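Side-chain contacts in prolyl-ACP dehydrogenase (Oscillatoria sp., PDB 4IRN), which oxidises a prolyl group carried on an acyl carrier protein during biosynthesis of the cyanotoxin anatoxin-a, using FAD as its cofactor: residues Q57-D62 against R74-K79; D183-N188 against A207-S212; V339-M342 against K346-A349. All coordinates share one frame; numbering follows the deposited sequence.

In the fold
The three contacts follow one another along the chain, each closing before the next opens, and each lies in a different one of the three regions of an acyl-CoA dehydrogenase. Interaction 1 joins the end of helix 42-58 to helix 74-83 in the N-terminal region. Interaction 2 lies in the middle region, between strand 184-191 and the end of strand 202-208 with the loop after it. Interaction 3 closes helix 316-344 in the C-terminal region, just before helix 350-375. Centres are about 40 Å apart for interactions 1 and 2 and about 32 Å for either of the other pairs. None touches another, so each is local packing: of helices, of sheets and of a helix-to-helix turn, respectively.

Interaction 1 (Q57-D62 against R74-K79); sequences QSLISD and RDAWQK
Leu59 and Ala76 form the close part of this contact, where the chain leaving helix 42-58 lies against the first turns of helix 74-83. Their CA atoms are 5.8 Å apart, a short separation that the small alanine allows. With chi1 at -66°, the CG of Leu59 lies opposite its own carbonyl carbon, and the outer end of the side chain swings nearer to the helix than its first bond would suggest. One methyl does the touching: Leu59 CD2 rests 3.8 Å from Ala76 CB, and beside it lies the backbone oxygen of the same alanine. Farther along the helix, Leu59 CD2 is 4.4 Å from Lys79 CB, at the margin of this apolar patch. Leu59 and Ala76 are both buried.

Toward solvent the packing thins out. Here the CA atoms of Ser58 and Lys79 stand 7.9 Å apart, and the exposed lysine spans the gap with its aliphatic chain, which passes by the carbonyl oxygen of Ser58. Between the side chains themselves, Ser58 CB and Lys79 CD come no nearer than 4.4 Å. The serine hydroxyl is hydrogen-bonded to the carbonyl oxygen of Phe54, one turn back in the chain. The two segments meet by van der Waals packing alone, with 156 Å² buried in all.

In the N-terminal helical part of the fold, Ala76 also packs on Leu120 of helix 118-138, while Leu59 reaches Cys115 in the loop just before that helix. Trp77, on another side of helix 74-83, packs on Leu120, Ala123 and Met124, tying it to helix 118-138.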
ATOM      1  N   GLN A  57      33.678   2.944  18.390  1.00 21.42           N
ATOM      2  CA  GLN A  57      35.117   2.785  18.624  1.00 21.17           C
ATOM      3  C   GLN A  57      35.564   1.397  19.068  1.00 26.85           C
ATOM      4  O   GLN A  57      36.528   0.864  18.517  1.00 27.22           O
ATOM      5  CB  GLN A  57      35.631   3.845  19.611  1.00 22.53           C
ATOM      6  CG  GLN A  57      35.638   5.273  19.056  1.00 43.18           C
ATOM      7  CD  GLN A  57      35.580   6.347  20.121  1.00 69.49           C
ATOM      8  OE1 GLN A  57      35.464   6.083  21.330  1.00 68.27           O
ATOM      9  NE2 GLN A  57      35.641   7.596  19.691  1.00 62.00           N
ATOM     10  N   SER A  58      34.901   0.822  20.084  1.00 24.54           N
ATOM     11  CA  SER A  58      35.291  -0.475  20.637  1.00 24.53           C
ATOM     12  C   SER A  58      34.436  -1.694  20.258  1.00 27.38           C
ATOM     13  O   SER A  58      34.560  -2.739  20.900  1.00 27.11           O
ATOM     14  CB  SER A  58      35.518  -0.380  22.146  1.00 28.37           C
ATOM     15  OG  SER A  58      34.409   0.205  22.803  1.00 36.17           O
ATOM     16  N   LEU A  59      33.621  -1.595  19.195  1.00 22.83           N
ATOM     17  CA  LEU A  59      32.805  -2.734  18.749  1.00 21.93           C
ATOM     18  C   LEU A  59      33.068  -3.148  17.295  1.00 25.82           C
ATOM     19  O   LEU A  59      32.400  -4.048  16.787  1.00 25.13           O
ATOM     20  CB  LEU A  59      31.288  -2.515  19.000  1.00 21.45           C
ATOM     21  CG  LEU A  59      30.768  -2.432  20.441  1.00 25.05           C
ATOM     22  CD1 LEU A  59      29.267  -2.318  20.448  1.00 25.57           C
ATOM     23  CD2 LEU A  59      31.154  -3.647  21.250  1.00 25.55           C
ATOM     24  N   ILE A  60      34.056  -2.505  16.641  1.00 23.54           N
ATOM     25  CA  ILE A  60      34.466  -2.756  15.248  1.00 24.21           C
ATOM     26  C   ILE A  60      34.685  -4.258  15.003  1.00 29.10           C
ATOM     27  O   ILE A  60      35.423  -4.915  15.751  1.00 29.71           O
ATOM     28  CB  ILE A  60      35.721  -1.903  14.842  1.00 27.60           C
ATOM     29  CG1 ILE A  60      35.575  -0.395  15.165  1.00 27.98           C
ATOM     30  CG2 ILE A  60      36.184  -2.155  13.385  1.00 28.44           C
ATOM     31  CD1 ILE A  60      34.681   0.425  14.198  1.00 40.89           C
ATOM     32  N   SER A  61      34.005  -4.792  13.970  1.00 24.72           N
ATOM     33  CA  SER A  61      34.121  -6.197  13.589  1.00 23.69           C
ATOM     34  C   SER A  61      34.161  -6.310  12.072  1.00 25.29           C
ATOM     35  O   SER A  61      33.834  -5.350  11.369  1.00 23.88           O
ATOM     36  CB  SER A  61      32.968  -7.014  14.171  1.00 27.81           C
ATOM     37  OG  SER A  61      31.704  -6.562  13.714  1.00 40.67           O
ATOM     38  N   ASP A  62      34.595  -7.474  11.567  1.00 21.53           N
ATOM     39  CA  ASP A  62      34.645  -7.774  10.138  1.00 20.26           C
ATOM     40  C   ASP A  62      33.282  -8.346   9.816  1.00 23.30           C
ATOM     41  O   ASP A  62      33.128  -9.571   9.691  1.00 23.12           O
ATOM     42  CB  ASP A  62      35.774  -8.771   9.841  1.00 22.03           C
ATOM     43  CG  ASP A  62      36.071  -9.019   8.364  1.00 34.79           C
ATOM     44  OD1 ASP A  62      35.335  -8.479   7.501  1.00 34.95           O
ATOM     45  OD2 ASP A  62      37.021  -9.783   8.068  1.00 42.04           O
ATOM     46  N   ARG A  74      31.705 -12.892  20.604  1.00 18.80           N
ATOM     47  CA  ARG A  74      31.783 -13.029  22.054  1.00 19.29           C
ATOM     48  C   ARG A  74      32.542 -11.875  22.692  1.00 25.09           C
ATOM     49  O   ARG A  74      32.181 -11.448  23.791  1.00 25.87           O
ATOM     50  CB  ARG A  74      32.407 -14.359  22.447  1.00 20.05           C
ATOM     51  CG  ARG A  74      31.922 -14.843  23.811  1.00 33.32           C
ATOM     52  CD  ARG A  74      32.583 -16.150  24.169  1.00 43.96           C
ATOM     53  NE  ARG A  74      31.661 -17.098  24.799  1.00 47.92           N
ATOM     54  CZ  ARG A  74      31.081 -18.122  24.169  1.00 59.03           C
ATOM     55  NH1 ARG A  74      31.286 -18.316  22.870  1.00 38.50           N
ATOM     56  NH2 ARG A  74      30.265 -18.936  24.827  1.00 48.59           N
ATOM     57  N   ASP A  75      33.579 -11.367  21.993  1.00 21.91           N
ATOM     58  CA  ASP A  75      34.394 -10.238  22.440  1.00 22.37           C
ATOM     59  C   ASP A  75      33.537  -8.983  22.642  1.00 24.74           C
ATOM     60  O   ASP A  75      33.672  -8.307  23.663  1.00 23.46           O
ATOM     61  CB  ASP A  75      35.545  -9.963  21.456  1.00 25.15           C
ATOM     62  CG  ASP A  75      36.853 -10.687  21.755  1.00 45.97           C
ATOM     63  OD1 ASP A  75      36.812 -11.770  22.407  1.00 47.45           O
ATOM     64  OD2 ASP A  75      37.911 -10.189  21.324  1.00 57.06           O
ATOM     65  N   ALA A  76      32.636  -8.704  21.684  1.00 21.38           N
ATOM     66  CA  ALA A  76      31.725  -7.562  21.714  1.00 21.18           C
ATOM     67  C   ALA A  76      30.642  -7.718  22.780  1.00 26.14           C
ATOM     68  O   ALA A  76      30.236  -6.709  23.358  1.00 25.82           O
ATOM     69  CB  ALA A  76      31.104  -7.345  20.345  1.00 21.77           C
ATOM     70  N   TRP A  77      30.194  -8.968  23.056  1.00 23.66           N
ATOM     71  CA  TRP A  77      29.211  -9.267  24.104  1.00 24.12           C
ATOM     72  C   TRP A  77      29.815  -8.910  25.459  1.00 29.12           C
ATOM     73  O   TRP A  77      29.162  -8.221  26.252  1.00 29.18           O
ATOM     74  CB  TRP A  77      28.794 -10.757  24.077  1.00 23.26           C
ATOM     75  CG  TRP A  77      27.785 -11.156  25.129  1.00 24.61           C
ATOM     76  CD1 TRP A  77      28.008 -11.298  26.468  1.00 27.67           C
ATOM     77  CD2 TRP A  77      26.399 -11.489  24.920  1.00 24.70           C
ATOM     78  NE1 TRP A  77      26.843 -11.663  27.109  1.00 27.10           N
ATOM     79  CE2 TRP A  77      25.844 -11.795  26.185  1.00 28.81           C
ATOM     80  CE3 TRP A  77      25.573 -11.573  23.782  1.00 26.15           C
ATOM     81  CZ2 TRP A  77      24.495 -12.143  26.351  1.00 28.44           C
ATOM     82  CZ3 TRP A  77      24.245 -11.947  23.950  1.00 27.83           C
ATOM     83  CH2 TRP A  77      23.715 -12.228  25.217  1.00 28.51           C
ATOM     84  N   GLN A  78      31.061  -9.388  25.711  1.00 26.20           N
ATOM     85  CA  GLN A  78      31.856  -9.149  26.923  1.00 25.77           C
ATOM     86  C   GLN A  78      32.074  -7.660  27.178  1.00 28.10           C
ATOM     87  O   GLN A  78      31.889  -7.207  28.298  1.00 27.96           O
ATOM     88  CB  GLN A  78      33.213  -9.869  26.833  1.00 27.27           C
ATOM     89  CG  GLN A  78      33.171 -11.395  27.004  1.00 47.07           C
ATOM     90  CD  GLN A  78      34.436 -12.114  26.518  1.00 75.01           C
ATOM     91  OE1 GLN A  78      35.438 -11.503  26.123  1.00 72.08           O
ATOM     92  NE2 GLN A  78      34.348 -13.427  26.332  1.00 68.59           N
ATOM     93  N   LYS A  79      32.432  -6.901  26.133  1.00 23.39           N
ATOM     94  CA  LYS A  79      32.661  -5.450  26.194  1.00 22.84           C
ATOM     95  C   LYS A  79      31.392  -4.673  26.535  1.00 26.34           C
ATOM     96  O   LYS A  79      31.459  -3.710  27.299  1.00 26.10           O
ATOM     97  CB  LYS A  79      33.301  -4.920  24.899  1.00 24.40           C
ATOM     98  CG  LYS A  79      34.779  -5.220  24.793  1.00 32.71           C
ATOM     99  CD  LYS A  79      35.397  -4.522  23.603  1.00 46.09           C
ATOM    100  CE  LYS A  79      36.862  -4.832  23.437  1.00 64.70           C
ATOM    101  NZ  LYS A  79      37.686  -4.046  24.393  1.00 79.22           N
TER

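Interaction 2 (D183-N188 against A207-S212); sequences DKYILN and ATIDPS
Tyr185 meets Ile209 through torsions that bring a ring corner of the tyrosine up to a branch methyl of the isoleucine, just past the end of strand 202-208. The tyrosine CG is anti to its carbonyl carbon (chi1 -73°), and chi2 near 91° turns the ring so that its CE2 corner leads toward the isoleucine. In Ile209, chi1 of 50° wedges CG1 between the backbone N and the carbonyl carbon, while the branch methyl CG2 takes the place anti to that carbon. It is this methyl that makes the contact: Ile209 CG2 lies 4.2 Å from Tyr185 CE2, approaching the ring at a slant.

Leu187, two residues further along the same strand, supplies a second point of contact. Its CD2 methyl lies 4.0 Å from Ala207 CB. The leucine's first bond does not aim at the opposite segment, but its branched end does come nearer, whereas the alanine methyl points toward the leucine's segment. The CA atoms of Leu187 and Ala207 are 7.7 Å apart, and those of Tyr185 and Ile209 are 9.1 Å apart, so the backbones diverge and the larger pair of side chains fills the wider interval.

Both contacts are apolar, and together they bury about 101 Å². The polar end of the buried tyrosine is provided for beyond them: Tyr185 OH hydrogen-bonds with Glu265 and Arg261, two bonds that should fix where the ring sits. Phe221 of strand 218-224 meets the same ring and also touches Leu187 and Ala207, so it bridges the tyrosine and the Leu187-Ala207 pair.

The side chain of Ala207 is about 12 Å from the bound FAD. Strand 184-191 belongs to an antiparallel sheet and strand 202-208 to a mixed one; Leu187 on Ala207 is packing of one sheet on the other, which Tyr185 and Ile209 continue past the strand end, characteristic of the beta middle domain of acyl-CoA dehydrogenases.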
ATOM      1  N   ASP A 183      10.578 -33.379  45.475  1.00 41.68           N
ATOM      2  CA  ASP A 183      11.230 -32.065  45.427  1.00 41.47           C
ATOM      3  C   ASP A 183      11.774 -31.705  44.027  1.00 43.70           C
ATOM      4  O   ASP A 183      12.319 -30.614  43.834  1.00 43.63           O
ATOM      5  CB  ASP A 183      12.337 -31.973  46.498  1.00 43.69           C
ATOM      6  CG  ASP A 183      13.436 -33.014  46.376  1.00 59.26           C
ATOM      7  OD1 ASP A 183      13.151 -34.211  46.618  1.00 60.52           O
ATOM      8  OD2 ASP A 183      14.597 -32.624  46.091  1.00 67.74           O
ATOM      9  N   LYS A 184      11.618 -32.613  43.059  1.00 38.24           N
ATOM     10  CA  LYS A 184      12.125 -32.386  41.709  1.00 37.12           C
ATOM     11  C   LYS A 184      11.058 -32.515  40.627  1.00 38.03           C
ATOM     12  O   LYS A 184       9.923 -32.870  40.928  1.00 38.10           O
ATOM     13  CB  LYS A 184      13.345 -33.282  41.416  1.00 39.81           C
ATOM     14  CG  LYS A 184      13.059 -34.776  41.484  1.00 55.80           C
ATOM     15  CD  LYS A 184      14.314 -35.602  41.260  1.00 67.98           C
ATOM     16  CE  LYS A 184      13.962 -37.057  41.478  1.00 81.69           C
ATOM     17  NZ  LYS A 184      14.933 -38.048  40.934  1.00 94.09           N
ATOM     18  N   TYR A 185      11.430 -32.199  39.372  1.00 31.57           N
ATOM     19  CA  TYR A 185      10.571 -32.257  38.187  1.00 29.67           C
ATOM     20  C   TYR A 185      11.308 -32.943  37.045  1.00 33.73           C
ATOM     21  O   TYR A 185      12.493 -32.684  36.838  1.00 33.96           O
ATOM     22  CB  TYR A 185      10.137 -30.849  37.740  1.00 29.09           C
ATOM     23  CG  TYR A 185       9.102 -30.186  38.617  1.00 27.75           C
ATOM     24  CD1 TYR A 185       9.478 -29.376  39.683  1.00 28.75           C
ATOM     25  CD2 TYR A 185       7.745 -30.312  38.340  1.00 28.08           C
ATOM     26  CE1 TYR A 185       8.529 -28.722  40.468  1.00 27.43           C
ATOM     27  CE2 TYR A 185       6.784 -29.668  39.122  1.00 28.47           C
ATOM     28  CZ  TYR A 185       7.182 -28.873  40.184  1.00 31.12           C
ATOM     29  OH  TYR A 185       6.253 -28.230  40.962  1.00 26.00           O
ATOM     30  N   ILE A 186      10.607 -33.802  36.299  1.00 29.82           N
ATOM     31  CA  ILE A 186      11.167 -34.512  35.153  1.00 29.62           C
ATOM     32  C   ILE A 186      10.612 -33.865  33.887  1.00 33.71           C
ATOM     33  O   ILE A 186       9.408 -33.960  33.614  1.00 32.62           O
ATOM     34  CB  ILE A 186      10.890 -36.034  35.182  1.00 32.72           C
ATOM     35  CG1 ILE A 186      11.001 -36.714  36.584  1.00 33.01           C
ATOM     36  CG2 ILE A 186      11.571 -36.773  34.025  1.00 33.68           C
ATOM     37  CD1 ILE A 186      12.246 -36.668  37.407  1.00 39.90           C
ATOM     38  N   LEU A 187      11.497 -33.192  33.129  1.00 30.82           N
ATOM     39  CA  LEU A 187      11.125 -32.490  31.900  1.00 30.35           C
ATOM     40  C   LEU A 187      11.440 -33.272  30.635  1.00 35.17           C
ATOM     41  O   LEU A 187      12.553 -33.788  30.468  1.00 34.96           O
ATOM     42  CB  LEU A 187      11.732 -31.085  31.849  1.00 30.10           C
ATOM     43  CG  LEU A 187      10.892 -29.976  32.472  1.00 34.66           C
ATOM     44  CD1 LEU A 187      11.096 -29.903  33.982  1.00 34.43           C
ATOM     45  CD2 LEU A 187      11.227 -28.639  31.846  1.00 38.23           C
ATOM     46  N   ASN A 188      10.440 -33.368  29.752  1.00 32.07           N
ATOM     47  CA  ASN A 188      10.521 -34.056  28.463  1.00 31.74           C
ATOM     48  C   ASN A 188       9.801 -33.231  27.397  1.00 35.43           C
ATOM     49  O   ASN A 188       8.680 -32.771  27.628  1.00 35.13           O
ATOM     50  CB  ASN A 188       9.924 -35.467  28.562  1.00 31.30           C
ATOM     51  CG  ASN A 188      10.840 -36.466  29.207  1.00 48.32           C
ATOM     52  OD1 ASN A 188      11.745 -37.006  28.566  1.00 43.29           O
ATOM     53  ND2 ASN A 188      10.624 -36.735  30.488  1.00 39.84           N
ATOM     54  N   ALA A 207       7.055 -25.128  30.260  1.00 15.56           N
ATOM     55  CA  ALA A 207       6.536 -26.502  30.238  1.00 15.66           C
ATOM     56  C   ALA A 207       5.132 -26.597  30.865  1.00 19.68           C
ATOM     57  O   ALA A 207       4.595 -25.587  31.317  1.00 18.62           O
ATOM     58  CB  ALA A 207       7.509 -27.432  30.966  1.00 16.46           C
ATOM     59  N   THR A 208       4.535 -27.806  30.874  1.00 17.14           N
ATOM     60  CA  THR A 208       3.210 -28.048  31.455  1.00 16.78           C
ATOM     61  C   THR A 208       3.224 -29.173  32.496  1.00 21.75           C
ATOM     62  O   THR A 208       3.833 -30.219  32.265  1.00 21.34           O
ATOM     63  CB  THR A 208       2.114 -28.161  30.364  1.00 18.89           C
ATOM     64  OG1 THR A 208       0.825 -28.211  30.979  1.00 19.26           O
ATOM     65  CG2 THR A 208       2.304 -29.357  29.425  1.00 12.18           C
ATOM     66  N   ILE A 209       2.575 -28.943  33.650  1.00 19.26           N
ATOM     67  CA  ILE A 209       2.486 -29.953  34.715  1.00 19.62           C
ATOM     68  C   ILE A 209       1.466 -31.042  34.339  1.00 25.10           C
ATOM     69  O   ILE A 209       1.655 -32.211  34.683  1.00 25.09           O
ATOM     70  CB  ILE A 209       2.240 -29.358  36.124  1.00 22.22           C
ATOM     71  CG1 ILE A 209       1.056 -28.361  36.134  1.00 21.74           C
ATOM     72  CG2 ILE A 209       3.520 -28.735  36.663  1.00 22.82           C
ATOM     73  CD1 ILE A 209       0.329 -28.217  37.446  1.00 26.35           C
ATOM     74  N   ASP A 210       0.406 -30.642  33.599  1.00 22.09           N
ATOM     75  CA  ASP A 210      -0.652 -31.505  33.081  1.00 21.59           C
ATOM     76  C   ASP A 210      -1.233 -30.902  31.801  1.00 24.26           C
ATOM     77  O   ASP A 210      -1.838 -29.832  31.863  1.00 24.68           O
ATOM     78  CB  ASP A 210      -1.750 -31.749  34.132  1.00 23.62           C
ATOM     79  CG  ASP A 210      -2.789 -32.811  33.776  1.00 37.68           C
ATOM     80  OD1 ASP A 210      -2.543 -33.613  32.833  1.00 39.89           O
ATOM     81  OD2 ASP A 210      -3.834 -32.855  34.445  1.00 44.54           O
ATOM     82  N   PRO A 211      -1.076 -31.585  30.641  1.00 19.92           N
ATOM     83  CA  PRO A 211      -1.621 -31.050  29.373  1.00 19.33           C
ATOM     84  C   PRO A 211      -3.148 -30.902  29.313  1.00 21.08           C
ATOM     85  O   PRO A 211      -3.645 -30.114  28.506  1.00 20.80           O
ATOM     86  CB  PRO A 211      -1.103 -32.029  28.314  1.00 21.17           C
ATOM     87  CG  PRO A 211       0.004 -32.797  28.988  1.00 25.74           C
ATOM     88  CD  PRO A 211      -0.373 -32.865  30.421  1.00 21.42           C
ATOM     89  N   SER A 212      -3.885 -31.633  30.171  1.00 16.19           N
ATOM     90  CA  SER A 212      -5.342 -31.558  30.255  1.00 15.53           C
ATOM     91  C   SER A 212      -5.802 -30.177  30.766  1.00 21.44           C
ATOM     92  O   SER A 212      -6.906 -29.737  30.433  1.00 20.79           O
ATOM     93  CB  SER A 212      -5.874 -32.647  31.177  1.00 16.56           C
ATOM     94  OG  SER A 212      -5.692 -32.329  32.547  1.00 19.33           O
TER

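Interaction 3 (V339-M342 against K346-A349)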
ATOM      1  N   VAL A 339       5.540   2.794  25.179  1.00 21.17           N
ATOM      2  CA  VAL A 339       5.754   1.542  25.916  1.00 21.57           C
ATOM      3  C   VAL A 339       6.756   1.773  27.057  1.00 26.69           C
ATOM      4  O   VAL A 339       6.499   1.359  28.192  1.00 26.31           O
ATOM      5  CB  VAL A 339       6.213   0.385  24.985  1.00 25.78           C
ATOM      6  CG1 VAL A 339       6.413  -0.908  25.763  1.00 25.96           C
ATOM      7  CG2 VAL A 339       5.219   0.151  23.871  1.00 25.88           C
ATOM      8  N   ALA A 340       7.888   2.448  26.744  1.00 23.56           N
ATOM      9  CA  ALA A 340       8.945   2.796  27.692  1.00 23.49           C
ATOM     10  C   ALA A 340       8.385   3.589  28.865  1.00 29.30           C
ATOM     11  O   ALA A 340       8.692   3.260  30.008  1.00 30.84           O
ATOM     12  CB  ALA A 340      10.056   3.578  26.997  1.00 24.27           C
ATOM     13  N   TRP A 341       7.507   4.572  28.591  1.00 25.50           N
ATOM     14  CA  TRP A 341       6.863   5.400  29.610  1.00 25.76           C
ATOM     15  C   TRP A 341       5.924   4.554  30.480  1.00 30.57           C
ATOM     16  O   TRP A 341       6.038   4.583  31.707  1.00 31.01           O
ATOM     17  CB  TRP A 341       6.095   6.569  28.957  1.00 24.48           C
ATOM     18  CG  TRP A 341       5.509   7.535  29.946  1.00 25.61           C
ATOM     19  CD1 TRP A 341       6.139   8.599  30.519  1.00 28.59           C
ATOM     20  CD2 TRP A 341       4.193   7.491  30.517  1.00 25.67           C
ATOM     21  NE1 TRP A 341       5.291   9.238  31.393  1.00 28.23           N
ATOM     22  CE2 TRP A 341       4.092   8.576  31.416  1.00 29.62           C
ATOM     23  CE3 TRP A 341       3.082   6.640  30.354  1.00 27.09           C
ATOM     24  CZ2 TRP A 341       2.922   8.848  32.136  1.00 28.86           C
ATOM     25  CZ3 TRP A 341       1.925   6.905  31.076  1.00 28.39           C
ATOM     26  CH2 TRP A 341       1.854   7.999  31.954  1.00 28.99           C
ATOM     27  N   MET A 342       5.018   3.793  29.842  1.00 26.39           N
ATOM     28  CA  MET A 342       4.040   2.929  30.504  1.00 26.16           C
ATOM     29  C   MET A 342       4.673   1.904  31.435  1.00 29.70           C
ATOM     30  O   MET A 342       4.221   1.762  32.573  1.00 28.97           O
ATOM     31  CB  MET A 342       3.168   2.225  29.466  1.00 28.69           C
ATOM     32  CG  MET A 342       2.157   3.133  28.821  1.00 32.32           C
ATOM     33  SD  MET A 342       1.005   2.170  27.837  1.00 36.19           S
ATOM     34  CE  MET A 342      -0.132   1.645  29.113  1.00 33.13           C
ATOM     35  N   LYS A 346       4.927   1.471  35.783  1.00 29.88           N
ATOM     36  CA  LYS A 346       4.454   0.143  36.208  1.00 29.61           C
ATOM     37  C   LYS A 346       3.046  -0.255  35.721  1.00 31.80           C
ATOM     38  O   LYS A 346       2.276  -0.870  36.464  1.00 30.70           O
ATOM     39  CB  LYS A 346       4.614  -0.030  37.741  1.00 32.73           C
ATOM     40  CG  LYS A 346       5.985   0.364  38.304  1.00 45.20           C
ATOM     41  CD  LYS A 346       6.958  -0.803  38.403  1.00 53.21           C
ATOM     42  CE  LYS A 346       8.268  -0.408  39.031  1.00 68.33           C
ATOM     43  NZ  LYS A 346       9.058  -1.604  39.427  1.00 79.30           N
ATOM     44  N   GLN A 347       2.727   0.084  34.458  1.00 28.24           N
ATOM     45  CA  GLN A 347       1.444  -0.232  33.817  1.00 27.53           C
ATOM     46  C   GLN A 347       1.544  -1.450  32.911  1.00 31.10           C
ATOM     47  O   GLN A 347       2.627  -1.747  32.384  1.00 30.67           O
ATOM     48  CB  GLN A 347       0.918   0.972  33.020  1.00 28.55           C
ATOM     49  CG  GLN A 347       0.470   2.145  33.885  1.00 44.69           C
ATOM     50  CD  GLN A 347      -0.086   3.253  33.039  1.00 71.13           C
ATOM     51  OE1 GLN A 347       0.648   3.964  32.342  1.00 65.51           O
ATOM     52  NE2 GLN A 347      -1.401   3.430  33.084  1.00 69.79           N
ATOM     53  N   MET A 348       0.393  -2.161  32.725  1.00 27.49           N
ATOM     54  CA  MET A 348       0.306  -3.323  31.848  1.00 27.08           C
ATOM     55  C   MET A 348       0.212  -2.785  30.411  1.00 29.42           C
ATOM     56  O   MET A 348      -0.777  -2.119  30.056  1.00 28.52           O
ATOM     57  CB  MET A 348      -0.931  -4.165  32.199  1.00 29.74           C
ATOM     58  CG  MET A 348      -0.904  -5.585  31.625  1.00 33.64           C
ATOM     59  SD  MET A 348      -1.240  -5.779  29.846  1.00 37.80           S
ATOM     60  CE  MET A 348      -2.966  -5.415  29.797  1.00 34.51           C
ATOM     61  N   ALA A 349       1.283  -3.048  29.601  1.00 25.23           N
ATOM     62  CA  ALA A 349       1.343  -2.519  28.246  1.00 24.57           C
ATOM     63  C   ALA A 349       1.495  -3.574  27.133  1.00 26.65           C
ATOM     64  O   ALA A 349       2.265  -3.352  26.193  1.00 26.86           O
ATOM     65  CB  ALA A 349       2.440  -1.463  28.153  1.00 25.15           C
TER
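Met342 and Gln347 share the one hydrogen bond of this contact, a backbone bond in which Gln347 N donates to Met342 O over 2.9 Å with an N-H...O angle of 161°. It belongs to a Schellman motif that ends helix 316-344, with Lys346 at the C-prime position and a positive phi of 47°.

The apolar part lies on Met342. Ala349 CB packs 3.9 Å from Met342 SD and also reaches Met342 CB. The methionine chain bends at chi3 (83°), which carries its methyl on toward the carbonyl oxygen of Met348 and the amide end of Gln347.

Polar and aromatic groups meet at the third point. The extended Gln347 side chain crosses that of Met342 at about a right angle and brings OE1 beside Met342 CG and on to the Trp341 ring, near CZ3, at a slant. Trp341 also packs on Ala39 of a second subunit.

Ala349 is the N-cap residue of helix 350-375, and its backbone N bonds to Glu277. The turn thus combines a backbone hydrogen bond with mainly apolar side-chain packing, in a short link between two successive helices of the C-terminal domain.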